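Local coordinates for protein aldehyde reductase YahK (Escherichia coli, PDB 1UUF) that reduces a wide range of aldehydes to their primary alcohols, using zinc and strongly preferring NADPH over NADH as electron donor, at residues A[81-86]-A[176-181]. Residues are numbered along the deposited sequence; the frame is centred on the assembly and turned at random.
With ZN (zinc ion), chain C.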
# COMPACT_ATOMS: atom_id res chain seq x y z
N GLY A 81 25.97 4.88 15.28
CA GLY A 81 26.52 5.67 14.20
C GLY A 81 26.56 4.95 12.87
O GLY A 81 27.27 3.96 12.71
N HIS A 82 25.78 5.43 11.90
CA HIS A 82 25.81 4.82 10.58
C HIS A 82 25.55 5.80 9.43
O HIS A 82 24.92 5.46 8.44
CB HIS A 82 24.88 3.60 10.51
CG HIS A 82 23.45 3.87 10.85
ND1 HIS A 82 22.59 2.86 11.27
CD2 HIS A 82 22.70 5.00 10.80
CE1 HIS A 82 21.39 3.37 11.46
NE2 HIS A 82 21.43 4.66 11.19
N GLU A 83 26.05 7.02 9.61
CA GLU A 83 25.98 8.08 8.61
C GLU A 83 27.44 8.53 8.62
O GLU A 83 27.78 9.63 9.06
CB GLU A 83 25.04 9.20 9.05
CG GLU A 83 23.58 8.75 9.19
CD GLU A 83 22.61 9.91 9.31
OE1 GLU A 83 22.97 10.94 9.92
OE2 GLU A 83 21.47 9.79 8.82
N ILE A 84 28.28 7.63 8.14
CA ILE A 84 29.74 7.78 8.13
C ILE A 84 30.42 8.27 6.85
O ILE A 84 30.14 7.78 5.76
CB ILE A 84 30.38 6.41 8.48
CG1 ILE A 84 29.86 5.92 9.83
CG2 ILE A 84 31.91 6.52 8.51
CD1 ILE A 84 30.09 4.44 10.08
N VAL A 85 31.33 9.23 7.01
CA VAL A 85 32.12 9.72 5.88
C VAL A 85 33.56 9.85 6.37
O VAL A 85 33.80 10.18 7.53
CB VAL A 85 31.63 11.09 5.35
CG1 VAL A 85 30.22 10.95 4.80
CG2 VAL A 85 31.69 12.14 6.45
N GLY A 86 34.50 9.57 5.48
CA GLY A 86 35.90 9.66 5.87
C GLY A 86 36.82 9.48 4.69
O GLY A 86 36.41 9.64 3.54
N LEU A 176 23.53 12.09 4.51
CA LEU A 176 22.99 11.52 3.29
C LEU A 176 23.05 9.99 3.35
O LEU A 176 22.20 9.31 2.77
CB LEU A 176 23.77 12.01 2.07
CG LEU A 176 23.71 13.52 1.77
CD1 LEU A 176 24.47 13.81 0.48
CD2 LEU A 176 22.27 13.96 1.64
N LEU A 177 24.03 9.46 4.07
CA LEU A 177 24.21 8.01 4.17
C LEU A 177 23.06 7.23 4.80
O LEU A 177 23.00 6.00 4.68
CB LEU A 177 25.53 7.70 4.87
CG LEU A 177 26.78 7.84 3.98
CD1 LEU A 177 26.71 6.83 2.84
CD2 LEU A 177 26.90 9.25 3.43
N CYS A 178 22.15 7.92 5.49
CA CYS A 178 20.98 7.25 6.04
C CYS A 178 19.75 8.12 5.83
O CYS A 178 18.85 7.75 5.08
CB CYS A 178 21.11 6.94 7.53
SG CYS A 178 19.60 6.06 8.11
N ALA A 179 19.71 9.29 6.48
CA ALA A 179 18.58 10.18 6.32
C ALA A 179 18.34 10.46 4.85
O ALA A 179 17.20 10.47 4.37
CB ALA A 179 18.82 11.48 7.07
N GLY A 180 19.42 10.69 4.11
CA GLY A 180 19.29 10.97 2.69
C GLY A 180 18.71 9.82 1.89
O GLY A 180 17.66 9.95 1.25
N ILE A 181 19.37 8.67 1.92
CA ILE A 181 18.89 7.54 1.14
C ILE A 181 17.50 7.06 1.58
O ILE A 181 16.71 6.61 0.76
CB ILE A 181 19.90 6.36 1.16
CG1 ILE A 181 19.41 5.23 0.26
CG2 ILE A 181 20.12 5.88 2.58
CD1 ILE A 181 19.24 5.61 -1.20
ZN ZN C . 19.70 5.79 10.49
O HOH W 1 18.01 4.25 10.58
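His82 and Cys178 meet through the catalytic zinc ion, which His82 NE2 binds at 2.2 Å and Cys178 SG at 2.4 Å. Cys60 and a water complete the four ligands seen, as in the catalytic site of zinc-containing alcohol dehydrogenases. SG reaches the metal because it stands anti to the backbone N of Cys178 (chi1 -178°), while the imidazole of His82 also stacks on the ring of Tyr134. Next to this site the side chain of Glu83 runs out extended along the start of the helix. Glu83 CB lies 4.5 Å from Leu177 CB, and Glu83 CG packs against Cys178 CB at 3.5 Å. CD continues past the same methylene, and Glu83 OE2 ends at the backbone of Ala179, whose N donates to it over 3.0 Å with an angle of 157° at the hydrogen, arriving nearly along the C-O axis. The other oxygen, OE1, forms a salt bridge with Arg359. An alanine in place of Glu83 would probably leave Arg359 without its counter-charge and the Ala179 N-H without its acceptor, opening a gap beside the zinc-binding Cys178. Farther along, Leu177 CD2 touches Val85 CG1 at 4.0 Å, the apolar pair of this contact. Segment 81-86 leads from the loop that carries His82 into strand 84-91, paired antiparallel with strands 49-58 and 103-106, whereas 176-181 opens helix 176-189, whose other sides meet helices 205-216 and 317-330.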